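Local coordinates for VlsE1 (Borreliella burgdorferi, PDB 1L8W), which is a variable surface lipoprotein of the Lyme disease spirochaete, whose antigenic switching probably helps the bacterium evade the host immune response, at residues A[62-65]-A[66-70]; A[73-76]-A[77-81]; A[244-247]-A[248-251]. All blocks are in the same frame, centred on the assembly; numbering follows the deposited sequence.

Contact 1: A[62-65]-A[66-70]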
loop_
_atom_site.group_PDB
_atom_site.type_symbol
_atom_site.label_atom_id
_atom_site.label_comp_id
_atom_site.label_asym_id
_atom_site.label_seq_id
_atom_site.Cartn_x
_atom_site.Cartn_y
_atom_site.Cartn_z
ATOM N N VAL A 62 7.842 1.679 -6.979
ATOM C CA VAL A 62 7.230 2.251 -5.790
ATOM C C VAL A 62 8.186 3.252 -5.143
ATOM O O VAL A 62 7.780 4.318 -4.677
ATOM C CB VAL A 62 6.873 1.142 -4.759
ATOM C CG1 VAL A 62 6.302 1.767 -3.488
ATOM C CG2 VAL A 62 5.877 0.172 -5.373
ATOM N N LYS A 63 9.463 2.899 -5.123
ATOM C CA LYS A 63 10.471 3.767 -4.548
ATOM C C LYS A 63 10.569 5.008 -5.420
ATOM O O LYS A 63 10.596 6.138 -4.918
ATOM C CB LYS A 63 11.819 3.045 -4.492
ATOM C CG LYS A 63 12.915 3.786 -3.727
ATOM C CD LYS A 63 14.219 3.010 -3.796
ATOM C CE LYS A 63 15.314 3.673 -2.987
ATOM N NZ LYS A 63 15.020 3.632 -1.539
ATOM N N THR A 64 10.606 4.789 -6.729
ATOM C CA THR A 64 10.698 5.883 -7.698
ATOM C C THR A 64 9.541 6.865 -7.503
ATOM O O THR A 64 9.728 8.087 -7.560
ATOM C CB THR A 64 10.671 5.328 -9.140
ATOM O OG1 THR A 64 11.797 4.462 -9.329
ATOM C CG2 THR A 64 10.723 6.453 -10.167
ATOM N N TYR A 65 8.345 6.321 -7.283
ATOM C CA TYR A 65 7.161 7.136 -7.056
ATOM C C TYR A 65 7.379 8.085 -5.874
ATOM O O TYR A 65 7.185 9.295 -6.004
ATOM C CB TYR A 65 5.938 6.254 -6.779
ATOM C CG TYR A 65 4.760 7.029 -6.223
ATOM C CD1 TYR A 65 3.901 7.753 -7.061
ATOM C CD2 TYR A 65 4.542 7.088 -4.847
ATOM C CE1 TYR A 65 2.857 8.521 -6.532
ATOM C CE2 TYR A 65 3.504 7.852 -4.307
ATOM C CZ TYR A 65 2.668 8.567 -5.150
ATOM O OH TYR A 65 1.669 9.337 -4.593
ATOM N N PHE A 66 7.786 7.545 -4.728
ATOM C CA PHE A 66 8.024 8.387 -3.556
ATOM C C PHE A 66 9.140 9.412 -3.771
ATOM O O PHE A 66 8.982 10.573 -3.412
ATOM C CB PHE A 66 8.335 7.531 -2.315
ATOM C CG PHE A 66 7.144 6.774 -1.774
ATOM C CD1 PHE A 66 5.967 7.441 -1.440
ATOM C CD2 PHE A 66 7.209 5.395 -1.584
ATOM C CE1 PHE A 66 4.864 6.735 -0.919
ATOM C CE2 PHE A 66 6.126 4.689 -1.068
ATOM C CZ PHE A 66 4.952 5.354 -0.734
ATOM N N THR A 67 10.261 8.993 -4.359
ATOM C CA THR A 67 11.373 9.912 -4.608
ATOM C C THR A 67 10.887 11.077 -5.474
ATOM O O THR A 67 11.147 12.247 -5.171
ATOM C CB THR A 67 12.543 9.226 -5.343
ATOM O OG1 THR A 67 12.867 7.989 -4.695
ATOM C CG2 THR A 67 13.805 10.144 -5.323
ATOM N N THR A 68 10.167 10.746 -6.544
ATOM C CA THR A 68 9.629 11.749 -7.454
ATOM C C THR A 68 8.689 12.703 -6.698
ATOM O O THR A 68 8.692 13.902 -6.956
ATOM C CB THR A 68 8.858 11.082 -8.628
ATOM O OG1 THR A 68 9.720 10.159 -9.306
ATOM C CG2 THR A 68 8.378 12.135 -9.628
ATOM N N VAL A 69 7.885 12.161 -5.782
ATOM C CA VAL A 69 6.963 12.956 -4.977
ATOM C C VAL A 69 7.782 13.866 -4.064
ATOM O O VAL A 69 7.465 15.041 -3.886
ATOM C CB VAL A 69 6.059 12.056 -4.071
ATOM C CG1 VAL A 69 5.327 12.924 -3.038
ATOM C CG2 VAL A 69 5.064 11.288 -4.913
ATOM N N ALA A 70 8.828 13.317 -3.463
ATOM C CA ALA A 70 9.675 14.123 -2.592
ATOM C C ALA A 70 10.207 15.322 -3.386
ATOM O O ALA A 70 10.142 16.473 -2.930
ATOM C CB ALA A 70 10.836 13.278 -2.052
#
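Tyr65 and Phe66 meet in a T-shaped aromatic pair on helix 59-80, the edge of the tyrosine turned toward the face of the phenylalanine. Their centroids lie 5.3 Å apart and their planes stand at 68°, with Tyr65 CD2 3.7 Å from Phe66 CD1. Two different first torsions make neighbours meet in this way: Tyr65 carries CG anti to its backbone N (chi1 167°), whereas Phe66 has CG anti to its carbonyl carbon (chi1 -71°). One helical turn on, Val69 lays CG2 over a face of the Tyr65 ring in a CH-pi contact, 3.8 Å from the centroid and displaced toward the hydroxyl end. Val62 runs beside Phe66, pointing the same way, and brings CG1 to 3.8 Å from CE2. This apolar side of the helix packs on Val125 and Ala128 of helix 106-131 and on Leu313 and Ile320 of helix 294-333; Tyr65 OH bonds to Thr317 OG1 of the latter. On the more exposed side, Thr68 folds its hydroxyl back on the preceding turn. Thr64 O therefore accepts twice, from Thr68 N at 2.9 Å and from Thr68 OG1 at 2.7 Å, the two donors arriving from opposite faces of the carbonyl plane.

Contact 2: A[73-76]-A[77-81]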
loop_
_atom_site.group_PDB
_atom_site.type_symbol
_atom_site.label_atom_id
_atom_site.label_comp_id
_atom_site.label_asym_id
_atom_site.label_seq_id
_atom_site.Cartn_x
_atom_site.Cartn_y
_atom_site.Cartn_z
ATOM N N LEU A 73 7.696 18.024 -3.937
ATOM C CA LEU A 73 7.409 18.688 -2.673
ATOM C C LEU A 73 8.531 19.645 -2.288
ATOM O O LEU A 73 8.281 20.734 -1.786
ATOM C CB LEU A 73 7.202 17.656 -1.561
ATOM C CG LEU A 73 5.923 16.830 -1.656
ATOM C CD1 LEU A 73 5.850 15.896 -0.473
ATOM C CD2 LEU A 73 4.712 17.756 -1.682
ATOM N N GLU A 74 9.769 19.232 -2.525
ATOM C CA GLU A 74 10.925 20.067 -2.209
ATOM C C GLU A 74 10.962 21.321 -3.069
ATOM O O GLU A 74 11.210 22.423 -2.568
ATOM C CB GLU A 74 12.209 19.267 -2.399
ATOM C CG GLU A 74 12.528 18.371 -1.212
ATOM C CD GLU A 74 13.485 17.255 -1.569
ATOM O OE1 GLU A 74 14.265 17.425 -2.528
ATOM O OE2 GLU A 74 13.461 16.210 -0.880
ATOM N N LYS A 75 10.702 21.155 -4.360
ATOM C CA LYS A 75 10.701 22.287 -5.271
ATOM C C LYS A 75 9.591 23.273 -4.919
ATOM O O LYS A 75 9.801 24.490 -4.890
ATOM C CB LYS A 75 10.525 21.811 -6.711
ATOM C CG LYS A 75 10.580 22.951 -7.688
ATOM C CD LYS A 75 11.150 22.542 -9.021
ATOM C CE LYS A 75 11.667 23.783 -9.747
ATOM N NZ LYS A 75 10.665 24.893 -9.743
ATOM N N THR A 76 8.401 22.742 -4.662
ATOM C CA THR A 76 7.273 23.580 -4.283
ATOM C C THR A 76 7.638 24.368 -3.020
ATOM O O THR A 76 7.301 25.540 -2.901
ATOM C CB THR A 76 6.006 22.724 -4.022
ATOM O OG1 THR A 76 5.419 22.347 -5.275
ATOM C CG2 THR A 76 4.993 23.497 -3.198
ATOM N N LYS A 77 8.331 23.729 -2.080
ATOM C CA LYS A 77 8.722 24.413 -0.852
ATOM C C LYS A 77 9.711 25.547 -1.125
ATOM O O LYS A 77 9.667 26.588 -0.469
ATOM C CB LYS A 77 9.334 23.433 0.144
ATOM C CG LYS A 77 9.750 24.096 1.463
ATOM C CD LYS A 77 10.265 23.077 2.460
ATOM C CE LYS A 77 10.581 23.721 3.802
ATOM N NZ LYS A 77 11.719 24.680 3.720
ATOM N N THR A 78 10.611 25.338 -2.080
ATOM C CA THR A 78 11.588 26.364 -2.440
ATOM C C THR A 78 10.860 27.562 -3.073
ATOM O O THR A 78 11.069 28.713 -2.677
ATOM C CB THR A 78 12.626 25.826 -3.463
ATOM O OG1 THR A 78 13.332 24.711 -2.899
ATOM C CG2 THR A 78 13.614 26.919 -3.845
ATOM N N ASP A 79 10.004 27.281 -4.052
ATOM C CA ASP A 79 9.263 28.338 -4.734
ATOM C C ASP A 79 8.381 29.124 -3.773
ATOM O O ASP A 79 8.109 30.298 -3.985
ATOM C CB ASP A 79 8.414 27.757 -5.870
ATOM C CG ASP A 79 9.245 26.989 -6.891
ATOM O OD1 ASP A 79 10.461 27.271 -7.009
ATOM O OD2 ASP A 79 8.679 26.112 -7.581
ATOM N N LEU A 80 7.950 28.477 -2.702
ATOM C CA LEU A 80 7.106 29.135 -1.720
ATOM C C LEU A 80 7.927 30.099 -0.869
ATOM O O LEU A 80 7.524 31.236 -0.633
ATOM C CB LEU A 80 6.451 28.092 -0.821
ATOM C CG LEU A 80 5.461 28.646 0.193
ATOM C CD1 LEU A 80 4.280 29.241 -0.552
ATOM C CD2 LEU A 80 5.007 27.547 1.135
ATOM N N ASN A 81 9.080 29.629 -0.406
ATOM C CA ASN A 81 9.961 30.440 0.424
ATOM C C ASN A 81 10.775 31.430 -0.388
ATOM O O ASN A 81 11.740 32.006 0.115
ATOM C CB ASN A 81 10.915 29.544 1.205
ATOM C CG ASN A 81 10.195 28.636 2.165
ATOM O OD1 ASN A 81 9.501 29.097 3.073
ATOM N ND2 ASN A 81 10.355 27.332 1.974
HETATM O O HOH W 1 13.599 22.095 -1.406
#
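Glu74 O is gripped by two donors: Thr78 N reaches it at 3.0 Å, and a water gives it a hydrogen bond at 2.7 Å. The same water lies 3.0 Å from Thr78 OG1 and is hydrogen-bonded to it, bridging carbonyl and hydroxyl across one turn. Thr78 has OG1 anti to its own carbonyl carbon (chi1 -60°), which turns the hydroxyl back toward the preceding turn. A second i to i+4 pair, Lys75 with Asp79, forms a salt bridge on the solvent side of this last part of helix 59-80, a long helix whose apolar side rests on helices 106-131 and 294-333 through Leu73 and Leu80. The Lys75 chain, bent at chi2 and chi4, crosses the Asp79 side chain at a slant. Its NZ lies 3.2 Å from Asp79 OD2, in a salt bridge whose hydrogen bond is weak, and 3.6 Å from Asp79 OD1. Between the same two residues, Asp79 N donates to Lys75 O at 2.9 Å, the backbone bond of this i to i+4 pair. Glu74 sends its carboxylate to Lys126 of helix 106-131. Lys77 lies with CB 3.4 Å from Glu74 O, while its chain leads away toward the same helix and touches Ser115.

Contact 3: A[244-247]-A[248-251]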
loop_
_atom_site.group_PDB
_atom_site.type_symbol
_atom_site.label_atom_id
_atom_site.label_comp_id
_atom_site.label_asym_id
_atom_site.label_seq_id
_atom_site.Cartn_x
_atom_site.Cartn_y
_atom_site.Cartn_z
ATOM N N ALA A 244 -3.388 -13.821 11.683
ATOM C CA ALA A 244 -3.190 -12.381 11.500
ATOM C C ALA A 244 -4.433 -11.569 11.875
ATOM O O ALA A 244 -5.554 -11.947 11.532
ATOM C CB ALA A 244 -2.795 -12.091 10.050
ATOM N N LYS A 245 -4.226 -10.452 12.569
ATOM C CA LYS A 245 -5.332 -9.587 12.980
ATOM C C LYS A 245 -5.292 -8.191 12.349
ATOM O O LYS A 245 -6.205 -7.379 12.555
ATOM C CB LYS A 245 -5.373 -9.466 14.511
ATOM C CG LYS A 245 -5.836 -10.745 15.235
ATOM C CD LYS A 245 -5.845 -10.565 16.747
ATOM C CE LYS A 245 -6.375 -11.804 17.465
ATOM N NZ LYS A 245 -7.805 -12.082 17.146
ATOM N N ASN A 246 -4.234 -7.905 11.592
ATOM C CA ASN A 246 -4.107 -6.619 10.916
ATOM C C ASN A 246 -3.383 -6.834 9.587
ATOM O O ASN A 246 -2.626 -7.790 9.437
ATOM C CB ASN A 246 -3.360 -5.618 11.811
ATOM C CG ASN A 246 -1.927 -6.041 12.105
ATOM O OD1 ASN A 246 -1.063 -5.998 11.229
ATOM N ND2 ASN A 246 -1.672 -6.451 13.342
ATOM N N PRO A 247 -3.609 -5.954 8.596
ATOM C CA PRO A 247 -2.931 -6.146 7.308
ATOM C C PRO A 247 -1.388 -6.187 7.323
ATOM O O PRO A 247 -0.775 -6.838 6.463
ATOM C CB PRO A 247 -3.511 -5.023 6.434
ATOM C CG PRO A 247 -3.970 -3.998 7.403
ATOM C CD PRO A 247 -4.512 -4.790 8.560
ATOM N N ILE A 248 -0.763 -5.512 8.289
ATOM C CA ILE A 248 0.699 -5.520 8.400
ATOM C C ILE A 248 1.190 -6.916 8.805
ATOM O O ILE A 248 2.125 -7.454 8.209
ATOM C CB ILE A 248 1.195 -4.461 9.430
ATOM C CG1 ILE A 248 0.947 -3.051 8.880
ATOM C CG2 ILE A 248 2.681 -4.657 9.738
ATOM C CD1 ILE A 248 1.377 -1.945 9.814
ATOM N N ALA A 249 0.543 -7.512 9.797
ATOM C CA ALA A 249 0.914 -8.845 10.257
ATOM C C ALA A 249 0.656 -9.893 9.174
ATOM O O ALA A 249 1.388 -10.888 9.060
ATOM C CB ALA A 249 0.127 -9.195 11.508
ATOM N N ALA A 250 -0.392 -9.669 8.385
ATOM C CA ALA A 250 -0.753 -10.596 7.316
ATOM C C ALA A 250 0.211 -10.481 6.147
ATOM O O ALA A 250 0.604 -11.496 5.570
ATOM C CB ALA A 250 -2.203 -10.338 6.843
ATOM N N ALA A 251 0.593 -9.252 5.803
ATOM C CA ALA A 251 1.520 -9.004 4.692
ATOM C C ALA A 251 2.919 -9.599 4.932
ATOM O O ALA A 251 3.498 -10.203 4.035
ATOM C CB ALA A 251 1.624 -7.499 4.420
#
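Asn246 reaches forward over the first turn of helix 247-252 as its N-cap. From CB the side chain leaves with CG between the backbone N and the carbonyl carbon (chi1 63°), a turn that directs the amide toward the backbone N-H groups of the helix start. CG lies 3.8 Å from Ala249 CB. OD1 accepts from Ala249 N at 2.6 Å, the N-H aimed well at the oxygen (161°) but the donor tilted 33° from the plane of the side-chain carbonyl. The same OD1 sits 3.3 Å from Ile248 CB, while ND2 passes 3.8 Å from Ala249 CB and donates to Glu235 O in a nearby loop. The main chain of Asn246 takes part too, its O accepting from Ala250 N at 3.1 Å, the first i to i+4 bond of the helix; Pro247 O receives Ala251 N in the next. Ala244, two residues before the cap, sets its methyl CB 3.7 Å from Ala250 CB. Outside the turn, Pro247 packs on helix 269-281 and Ile248 on helix 153-170. With both ends of its amide bonded, Asn246 satisfies a buried helix-start N-H, ties the turn to a neighbouring loop and has its amide rotation fixed.

How the contacts relate
Contacts 1 and 2 follow each other along helix 59-80, their centres about 17 Å apart. Both are partly buried, one side set against helices 106-131 and 294-333 and the other facing outward. Contact 1 lies nearer the centre of the chain and relies on rings and methyl groups; contact 2, about 27 Å from that centre, relies more on charge and water at the helix end. Contact 3, whose touching residues are all buried, lies on the opposite side of the chain's centre among helices 153-170, 220-230 and 269-281. Apart from exposed Lys245 it gathers apolar residues, mostly alanines, round one capping amide, and it starts a short helix, whereas 62-70 lies inside a long one and 73-81 closes it.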